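Local coordinates for protein cytochrome c' (Thermochromatium tepidum, PDB 3VRC) that carries a covalently bound heme c and probably serves in electron transfer in a thermophilic purple photosynthetic bacterium, at residues G85-A88 with R89-G92; A120-A123 with C124-Y128; K74-L77 with F78-L81; S52-G55 with A56-G59. All coordinates share one frame; numbering follows the deposited sequence.

Along the chain the order is contact 4, contact 3, contact 1, contact 2. The first two lie in the connection between helix 36-50 and helix 81-103, contact 3 including the short helix 75-78; contact 1 lies on helix 81-103 and contact 2 on helix 107-128, two helices of the four-helix bundle. Contacts 1 and 2 have centres about 10 Å apart and meet where Leu-87 packs on Cys-124 and Tyr-128. The centre of contact 3 is about 12 Å from that of contact 2, which it touches through Tyr-128, and about 14 Å from that of contact 4, where Leu-77 meets Tyr-58. All four reach the same heme, so segments distant in sequence form its pocket.

Contact 1. Residues G85-A88 with R89-G92; sequences GKLA and RDLG. With HEC (heme c), chain L.
Lys-86 and Asp-90, one turn apart, are joined by a salt bridge in which Lys-86 NZ donates to Asp-90 OD2 at 2.8 Å. The carboxylate offers the lone pair of OD2 on the side of its other oxygen, and Lys-86 CE lies 3.4 Å from Asp-90 OD1. A bend at chi2 (-94°) carries the lysine chain along the helix to its partner. A leucine in place of Asp-90 would probably leave the ammonium of Lys-86 without its mate and free to swing into solvent. The backbone is satisfied by regular i to i+4 bonding: the amides of Arg-89, Asp-90, Leu-91 and Gly-92 donate in turn to the carbonyls of Gly-85, Lys-86, Leu-87 and Ala-88. This is one stretch of helix 81-103, a member of the four-helix bundle of cytochromes c', and it presents a polar side outward and an apolar side to the heme. Of the next carbonyls, Arg-89 O is hydrogen-bonded to Thr-93 OG1 and Gly-92 O to Asn-51 ND2. The guanidinium of Arg-89, folded back by its chi3 bend, lays one face over Gly-85 O and Lys-86 CA; NH1 stands 3.5 Å from Gly-85 O, but the angle is too poor for a hydrogen bond. On the heme side, Leu-91 sets both methyls against the heme edge, CD1 3.7 Å from heme CAB and CD2 3.7 Å from heme CMC. Heme CBC comes within 3.5 Å of Ala-88 N, while Leu-87 turns to pack on Cys-124 and Tyr-128 of helix 107-128.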
# COMPACT_ATOMS: atom_id res chain seq x y z
N GLY B 85 14.60 5.86 -11.60
CA GLY B 85 15.08 5.52 -10.29
C GLY B 85 15.32 6.78 -9.44
O GLY B 85 15.00 6.83 -8.24
N LYS B 86 15.90 7.80 -10.06
CA LYS B 86 16.15 9.05 -9.36
C LYS B 86 14.81 9.69 -8.96
O LYS B 86 14.66 10.19 -7.81
CB LYS B 86 16.95 10.01 -10.26
CG LYS B 86 17.38 11.28 -9.55
CD LYS B 86 16.42 12.45 -9.74
CE LYS B 86 16.87 13.67 -8.92
NZ LYS B 86 15.91 14.81 -9.11
N LEU B 87 13.84 9.71 -9.87
CA LEU B 87 12.52 10.27 -9.55
C LEU B 87 11.83 9.47 -8.44
O LEU B 87 11.12 10.07 -7.60
CB LEU B 87 11.65 10.35 -10.78
CG LEU B 87 12.18 11.29 -11.91
CD1 LEU B 87 11.16 11.41 -12.99
CD2 LEU B 87 12.66 12.63 -11.41
N ALA B 88 12.05 8.16 -8.41
CA ALA B 88 11.50 7.34 -7.34
C ALA B 88 12.17 7.69 -6.03
O ALA B 88 11.51 7.76 -4.97
CB ALA B 88 11.64 5.87 -7.68
N ARG B 89 13.49 7.92 -6.05
CA ARG B 89 14.16 8.33 -4.81
C ARG B 89 13.70 9.68 -4.33
O ARG B 89 13.54 9.85 -3.10
CB ARG B 89 15.67 8.30 -5.03
CG ARG B 89 16.27 6.90 -5.04
CD ARG B 89 17.81 6.84 -5.03
NE ARG B 89 18.43 7.67 -6.07
CZ ARG B 89 18.70 7.29 -7.32
NH1 ARG B 89 18.38 6.07 -7.77
NH2 ARG B 89 19.27 8.15 -8.15
N ASP B 90 13.42 10.62 -5.25
CA ASP B 90 12.88 11.88 -4.82
C ASP B 90 11.54 11.68 -4.13
O ASP B 90 11.29 12.33 -3.10
CB ASP B 90 12.61 12.81 -6.01
CG ASP B 90 13.87 13.41 -6.68
OD1 ASP B 90 14.97 13.27 -6.16
OD2 ASP B 90 13.62 14.01 -7.80
N LEU B 91 10.69 10.80 -4.64
CA LEU B 91 9.45 10.49 -3.94
C LEU B 91 9.72 9.87 -2.59
O LEU B 91 9.05 10.26 -1.61
CB LEU B 91 8.55 9.55 -4.76
CG LEU B 91 7.23 9.24 -4.06
CD1 LEU B 91 6.34 10.45 -4.05
CD2 LEU B 91 6.53 8.04 -4.71
N GLY B 92 10.65 8.92 -2.48
CA GLY B 92 10.88 8.29 -1.20
C GLY B 92 11.24 9.30 -0.12
O GLY B 92 10.76 9.24 1.01
FE HEC L . 2.39 6.85 -10.20
CHA HEC L . 0.55 4.80 -12.28
CHB HEC L . -0.43 7.58 -8.38
CHC HEC L . 4.30 8.40 -7.84
CHD HEC L . 5.18 6.11 -12.01
NA HEC L . 0.39 6.34 -10.35
C1A HEC L . -0.17 5.49 -11.25
C2A HEC L . -1.58 5.48 -11.11
C3A HEC L . -1.89 6.30 -9.99
C4A HEC L . -0.60 6.76 -9.54
CMA HEC L . -3.20 6.56 -9.35
CAA HEC L . -2.54 4.80 -12.03
CBA HEC L . -3.43 3.83 -11.41
CGA HEC L . -2.56 2.76 -10.84
O1A HEC L . -2.92 2.32 -9.69
O2A HEC L . -1.60 2.25 -11.42
NB HEC L . 2.00 7.76 -8.41
C1B HEC L . 0.82 7.99 -7.85
C2B HEC L . 0.90 8.83 -6.68
C3B HEC L . 2.28 9.02 -6.52
C4B HEC L . 2.94 8.34 -7.61
CMB HEC L . -0.19 9.32 -5.83
CAB HEC L . 3.04 9.84 -5.49
CBB HEC L . 2.57 9.78 -4.09
NC HEC L . 4.39 7.19 -9.96
C1C HEC L . 5.00 7.88 -8.95
C2C HEC L . 6.44 8.04 -9.17
C3C HEC L . 6.66 7.34 -10.38
C4C HEC L . 5.37 6.86 -10.84
CMC HEC L . 7.33 8.81 -8.27
CAC HEC L . 7.95 7.18 -11.15
CBC HEC L . 9.22 7.37 -10.37
ND HEC L . 2.79 5.75 -11.83
C1D HEC L . 3.98 5.53 -12.43
C2D HEC L . 3.90 4.64 -13.55
C3D HEC L . 2.61 4.20 -13.60
C4D HEC L . 1.94 4.88 -12.48
CMD HEC L . 5.04 4.26 -14.48
CAD HEC L . 1.96 3.18 -14.49
CBD HEC L . 2.07 1.77 -13.85
CGD HEC L . 1.56 0.67 -14.77
O1D HEC L . 0.44 0.85 -15.31
O2D HEC L . 2.29 -0.32 -14.96

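Contact 2. Residues A120-A123 with C124-Y128; sequences ACKA and CHQKY. With HEC (heme c), chain L.
The imidazole of His-125 has the carbonyl oxygen of Cys-121 over one face, 3.2 Å above the ring plane and displaced toward the rim, while pyrrole atoms of the heme, C1B among them, lie at its edge. From that edge His-125 NE2 binds the heme iron at 2.1 Å. The second ring, that of Tyr-128, carries CB of its neighbour Lys-127 over the centre of one face and has Cys-124 SG at its edge, in plane. Cys-121 O also accepts the backbone N-H of His-125, at 3.0 Å and nearly straight (167°), whereas its approach to ND1 has too poor an angle to count as a bond. The same carbonyl thus secures the helix and sits against the ligand ring. The preceding bond of the helix, from Cys-124 N to Ala-120 O, is weak, at 3.4 Å. The two cysteines reach different heme substituents through different torsions: Cys-121 SG stands beside its backbone N (chi1 -46°) and is bonded to heme CAB at 1.9 Å, while Cys-124 SG is anti to its N (chi1 -174°) and is bonded to heme CAC, also at 1.9 Å. On the outer side, Lys-122 CE lies 3.3 Å from Gln-126 NE2 as their chains slant past one another. Lys-127 NZ and Tyr-128 OH both turn to Asp-83 of helix 81-103. This is the CXXCH heme-binding motif in helical form; two thioethers and one iron-nitrogen bond from five consecutive residues of one helix make the heme a permanent part of the protein and fix its orientation against helix 107-128.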
# COMPACT_ATOMS: atom_id res chain seq x y z
N ALA B 120 6.57 15.33 -6.71
CA ALA B 120 7.37 14.16 -7.07
C ALA B 120 6.52 13.13 -7.85
O ALA B 120 7.01 12.52 -8.80
CB ALA B 120 8.03 13.54 -5.84
N CYS B 121 5.28 12.92 -7.45
CA CYS B 121 4.41 12.02 -8.24
C CYS B 121 4.29 12.58 -9.67
O CYS B 121 4.43 11.85 -10.65
CB CYS B 121 3.01 11.94 -7.65
SG CYS B 121 2.81 11.71 -5.85
N LYS B 122 3.97 13.87 -9.75
CA LYS B 122 3.71 14.47 -11.06
C LYS B 122 4.93 14.48 -11.94
O LYS B 122 4.83 14.27 -13.16
CB LYS B 122 3.24 15.92 -10.84
CG LYS B 122 2.84 16.64 -12.14
CD LYS B 122 2.37 18.06 -11.84
CE LYS B 122 2.05 18.81 -13.11
NZ LYS B 122 1.64 20.23 -12.83
N ALA B 123 6.13 14.68 -11.39
CA ALA B 123 7.35 14.76 -12.18
C ALA B 123 7.54 13.45 -12.93
O ALA B 123 7.95 13.42 -14.12
CB ALA B 123 8.59 15.08 -11.31
N CYS B 124 7.31 12.34 -12.23
CA CYS B 124 7.45 11.03 -12.87
C CYS B 124 6.34 10.78 -13.89
O CYS B 124 6.63 10.34 -15.01
CB CYS B 124 7.58 9.95 -11.81
SG CYS B 124 7.92 8.37 -12.61
N HIS B 125 5.10 11.08 -13.52
CA HIS B 125 4.02 10.86 -14.41
C HIS B 125 4.21 11.61 -15.73
O HIS B 125 3.93 11.07 -16.82
CB HIS B 125 2.70 11.27 -13.80
CG HIS B 125 2.32 10.39 -12.63
ND1 HIS B 125 1.48 10.75 -11.66
CD2 HIS B 125 2.74 9.10 -12.31
CE1 HIS B 125 1.37 9.73 -10.78
NE2 HIS B 125 2.13 8.72 -11.18
N GLN B 126 4.64 12.88 -15.64
CA GLN B 126 4.73 13.70 -16.84
C GLN B 126 5.66 13.04 -17.85
O GLN B 126 5.42 13.14 -19.05
CB GLN B 126 5.21 15.09 -16.47
CG GLN B 126 4.01 15.84 -15.95
CD GLN B 126 4.28 17.29 -15.71
OE1 GLN B 126 5.33 17.66 -15.18
NE2 GLN B 126 3.32 18.15 -16.12
N LYS B 127 6.74 12.44 -17.39
CA LYS B 127 7.67 11.82 -18.29
C LYS B 127 7.27 10.42 -18.71
O LYS B 127 7.58 10.01 -19.84
CB LYS B 127 9.05 11.76 -17.64
CG LYS B 127 9.76 13.10 -17.53
CD LYS B 127 11.04 12.94 -16.73
CE LYS B 127 12.05 14.06 -16.93
NZ LYS B 127 13.18 13.85 -15.95
N TYR B 128 6.74 9.62 -17.75
CA TYR B 128 6.81 8.19 -17.89
C TYR B 128 5.48 7.43 -17.79
O TYR B 128 5.47 6.21 -17.98
CB TYR B 128 7.77 7.62 -16.87
CG TYR B 128 9.19 8.14 -17.01
CD1 TYR B 128 9.85 8.06 -18.25
CD2 TYR B 128 9.87 8.74 -15.96
CE1 TYR B 128 11.13 8.56 -18.42
CE2 TYR B 128 11.14 9.21 -16.11
CZ TYR B 128 11.79 9.12 -17.37
OH TYR B 128 13.06 9.63 -17.55
FE HEC L . 2.39 6.85 -10.20
CHA HEC L . 0.55 4.80 -12.28
CHB HEC L . -0.43 7.58 -8.38
CHC HEC L . 4.30 8.40 -7.84
CHD HEC L . 5.18 6.11 -12.01
NA HEC L . 0.39 6.34 -10.35
C1A HEC L . -0.17 5.49 -11.25
C2A HEC L . -1.58 5.48 -11.11
C3A HEC L . -1.89 6.30 -9.99
C4A HEC L . -0.60 6.76 -9.54
CMA HEC L . -3.20 6.56 -9.35
CAA HEC L . -2.54 4.80 -12.03
CBA HEC L . -3.43 3.83 -11.41
CGA HEC L . -2.56 2.76 -10.84
O1A HEC L . -2.92 2.32 -9.69
O2A HEC L . -1.60 2.25 -11.42
NB HEC L . 2.00 7.76 -8.41
C1B HEC L . 0.82 7.99 -7.85
C2B HEC L . 0.90 8.83 -6.68
C3B HEC L . 2.28 9.02 -6.52
C4B HEC L . 2.94 8.34 -7.61
CMB HEC L . -0.19 9.32 -5.83
CAB HEC L . 3.04 9.84 -5.49
CBB HEC L . 2.57 9.78 -4.09
NC HEC L . 4.39 7.19 -9.96
C1C HEC L . 5.00 7.88 -8.95
C2C HEC L . 6.44 8.04 -9.17
C3C HEC L . 6.66 7.34 -10.38
C4C HEC L . 5.37 6.86 -10.84
CMC HEC L . 7.33 8.81 -8.27
CAC HEC L . 7.95 7.18 -11.15
CBC HEC L . 9.22 7.37 -10.37
ND HEC L . 2.79 5.75 -11.83
C1D HEC L . 3.98 5.53 -12.43
C2D HEC L . 3.90 4.64 -13.55
C3D HEC L . 2.61 4.20 -13.60
C4D HEC L . 1.94 4.88 -12.48
CMD HEC L . 5.04 4.26 -14.48
CAD HEC L . 1.96 3.18 -14.49
CBD HEC L . 2.07 1.77 -13.85
CGD HEC L . 1.56 0.67 -14.77
O1D HEC L . 0.44 0.85 -15.31
O2D HEC L . 2.29 -0.32 -14.96

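Contact 3. Residues K74-L77 with F78-L81; sequences KPEL and FQNL
Leu-77 holds CG anti to its backbone N (chi1 -175°) and Phe-78 holds its ring beside its own N, and these two settings bring Leu-77 CD2 over the phenyl face. The methyl carbon is 3.9 Å from the ring centroid and 3° off the normal, a well-centred CH-pi contact. From another side, Leu-81 CD2 approaches the same methyl, Leu-77 CD2, at 3.8 Å. An alanine at Phe-78 is likely to strip the aromatic cover from this methyl and open a gap beside Thr-62 and Asp-63, which the ring also touches. Polar bonds hold the turn itself together. Asn-80 ND2 donates to Glu-76 O at 2.8 Å, nearly straight and on a lone pair in the carbonyl plane, and Asn-80 N reaches Leu-77 O at 3.1 Å from above that carbonyl's plane. Asn-80 occupies the N-cap position of helix 81-103 but spends its side chain on the preceding turn instead of capping. Pro-75 O takes the amide of Gln-79 at 3.2 Å and, weakly, that of Phe-78. The side chains of Glu-76 and Gln-79 run side by side in the same direction, carboxylate and amide planes 20° apart. Tyr-128 of helix 107-128 packs on Leu-77, Glu-76 and Asn-80; the arrangement is a single, loosely bonded helical turn whose Leu-77 touches the heme and contributes to the wall of the cytochrome c' heme pocket.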
# COMPACT_ATOMS: atom_id res chain seq x y z
N LYS B 74 5.14 4.11 -20.02
CA LYS B 74 5.51 4.44 -21.41
C LYS B 74 6.82 3.75 -21.76
O LYS B 74 7.67 3.47 -20.93
CB LYS B 74 5.73 5.94 -21.51
CG LYS B 74 4.43 6.74 -21.46
CD LYS B 74 4.63 8.25 -21.77
CE LYS B 74 3.32 8.94 -22.00
NZ LYS B 74 3.55 10.34 -22.42
N PRO B 75 7.04 3.55 -23.08
CA PRO B 75 8.38 3.06 -23.49
C PRO B 75 9.55 3.92 -22.96
O PRO B 75 10.61 3.38 -22.65
CB PRO B 75 8.29 3.04 -25.02
CG PRO B 75 6.96 3.56 -25.40
CD PRO B 75 6.11 3.75 -24.19
N GLU B 76 9.29 5.23 -22.86
CA GLU B 76 10.34 6.12 -22.35
C GLU B 76 10.84 5.66 -20.99
O GLU B 76 12.00 5.89 -20.63
CB GLU B 76 9.87 7.55 -22.26
CG GLU B 76 9.76 8.25 -23.62
CD GLU B 76 8.38 8.17 -24.32
OE1 GLU B 76 7.61 7.19 -24.10
OE2 GLU B 76 8.07 9.13 -25.13
N LEU B 77 9.97 5.08 -20.15
CA LEU B 77 10.37 4.70 -18.80
C LEU B 77 11.54 3.66 -18.90
O LEU B 77 12.58 3.79 -18.26
CB LEU B 77 9.18 4.06 -18.08
CG LEU B 77 9.41 3.72 -16.61
CD1 LEU B 77 8.12 3.68 -15.87
CD2 LEU B 77 10.10 2.40 -16.45
N PHE B 78 11.35 2.64 -19.76
CA PHE B 78 12.30 1.55 -19.87
C PHE B 78 13.58 1.98 -20.58
O PHE B 78 14.62 1.34 -20.40
CB PHE B 78 11.65 0.38 -20.55
CG PHE B 78 10.43 -0.09 -19.78
CD1 PHE B 78 10.59 -0.98 -18.72
CD2 PHE B 78 9.15 0.42 -20.07
CE1 PHE B 78 9.50 -1.40 -17.92
CE2 PHE B 78 8.06 0.03 -19.29
CZ PHE B 78 8.23 -0.92 -18.23
N GLN B 79 13.54 3.10 -21.29
CA GLN B 79 14.70 3.70 -21.95
C GLN B 79 15.52 4.58 -21.00
O GLN B 79 16.59 5.05 -21.39
CB GLN B 79 14.28 4.54 -23.14
CG GLN B 79 13.54 3.84 -24.26
CD GLN B 79 12.71 4.86 -25.10
OE1 GLN B 79 12.98 6.08 -25.16
NE2 GLN B 79 11.68 4.38 -25.67
N ASN B 80 14.99 4.85 -19.81
CA ASN B 80 15.60 5.81 -18.91
C ASN B 80 15.51 5.31 -17.47
O ASN B 80 15.14 6.08 -16.56
CB ASN B 80 14.92 7.17 -18.99
CG ASN B 80 15.11 7.83 -20.32
OD1 ASN B 80 16.17 8.45 -20.58
ND2 ASN B 80 14.14 7.65 -21.21
N LEU B 81 15.91 4.06 -17.25
CA LEU B 81 15.64 3.45 -15.94
C LEU B 81 16.37 4.17 -14.83
O LEU B 81 15.89 4.24 -13.70
CB LEU B 81 15.98 1.95 -15.94
CG LEU B 81 14.94 1.08 -16.65
CD1 LEU B 81 15.52 -0.32 -16.89
CD2 LEU B 81 13.60 1.05 -15.90

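Contact 4. Residues S52-G55 with A56-G59; sequences SGMG and ALYG
Three successive backbone bonds span three residues each: Leu-57 N donates to Met-54 O at 2.9 Å, Ala-56 N to Gly-53 O at 3.1 Å and Tyr-58 N to Gly-55 O at 3.2 Å. All three donors stand well above the plane of the carbonyl they reach and use no lone pair directly. This i to i+3 pattern is that of a tight 3-10 turn. It starts at Gly-53, in a conformation (phi 84°, psi 38°) in which a side chain would collide with the carbonyl oxygen before it, so glycine is needed here. Met-54 O has further company: Tyr-58 CD2 approaches it at 3.4 Å, with the oxygen near the ring plane, so the tyrosine offers its edge. With CG beside its backbone N (chi1 -71°), Tyr-58 brings this ring edge to Met-54 O. Leu-57 CB lies against the same oxygen at 3.3 Å. Packing between side chains is thin. Met-54 CG is 4.3 Å from Leu-57 CD1, and since Met-54 has two conformers this touch is less certain. Ala-56 CB sits 3.5 Å from Gly-53 O. Beyond the turn, Tyr-58 OH is hydrogen-bonded to Tyr-16 OH and Leu-57 O to Arg-12 NH1, both on helix 5-31, and the Tyr-58 ring also touches the heme and Leu-77 of helix 75-78. In the dimer, Phe-18 of the second subunit packs on Ser-52 and Met-54, and Trp-21 of the second subunit on Leu-57, so the turn lies between helix 5-31, the heme and the partner chain.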
# COMPACT_ATOMS: atom_id res chain seq x y z
N SER B 52 9.37 1.14 -0.58
CA SER B 52 9.20 -0.30 -0.55
C SER B 52 9.95 -1.01 -1.61
O SER B 52 9.85 -2.23 -1.64
CB SER B 52 7.68 -0.65 -0.65
OG SER B 52 7.13 -0.32 -1.89
N GLY B 53 10.69 -0.31 -2.47
CA GLY B 53 11.51 -1.01 -3.46
C GLY B 53 10.70 -1.36 -4.70
O GLY B 53 10.94 -2.44 -5.32
N MET B 54 9.80 -0.50 -5.16
CA MET B 54 8.96 -0.75 -6.34
C MET B 54 9.75 -0.88 -7.64
O MET B 54 9.22 -1.38 -8.62
CB MET B 54 7.92 0.34 -6.45
CG MET B 54 6.87 0.22 -5.34
SD MET B 54 5.62 1.49 -5.40
CE MET B 54 4.89 1.16 -7.00
N GLY B 55 11.01 -0.42 -7.64
CA GLY B 55 11.83 -0.62 -8.87
C GLY B 55 11.97 -2.12 -9.23
O GLY B 55 12.16 -2.50 -10.39
N ALA B 56 11.83 -3.00 -8.27
CA ALA B 56 11.87 -4.44 -8.50
C ALA B 56 10.67 -4.93 -9.33
O ALA B 56 10.68 -6.07 -9.79
CB ALA B 56 11.92 -5.20 -7.18
N LEU B 57 9.68 -4.10 -9.52
CA LEU B 57 8.47 -4.43 -10.26
C LEU B 57 8.49 -3.96 -11.73
O LEU B 57 7.46 -3.98 -12.42
CB LEU B 57 7.25 -3.86 -9.53
CG LEU B 57 7.10 -4.32 -8.09
CD1 LEU B 57 6.02 -3.54 -7.35
CD2 LEU B 57 6.79 -5.81 -8.01
N TYR B 58 9.69 -3.52 -12.18
CA TYR B 58 9.88 -3.03 -13.54
C TYR B 58 10.83 -3.93 -14.34
O TYR B 58 11.71 -3.44 -15.07
CB TYR B 58 10.29 -1.54 -13.61
CG TYR B 58 9.18 -0.60 -13.25
CD1 TYR B 58 8.34 -0.13 -14.23
CD2 TYR B 58 8.91 -0.30 -11.88
CE1 TYR B 58 7.33 0.68 -13.93
CE2 TYR B 58 7.86 0.55 -11.56
CZ TYR B 58 7.09 1.06 -12.59
OH TYR B 58 6.00 1.85 -12.39
N GLY B 59 10.66 -5.25 -14.20
CA GLY B 59 11.55 -6.21 -14.83
C GLY B 59 11.27 -6.35 -16.29
O GLY B 59 10.32 -5.81 -16.86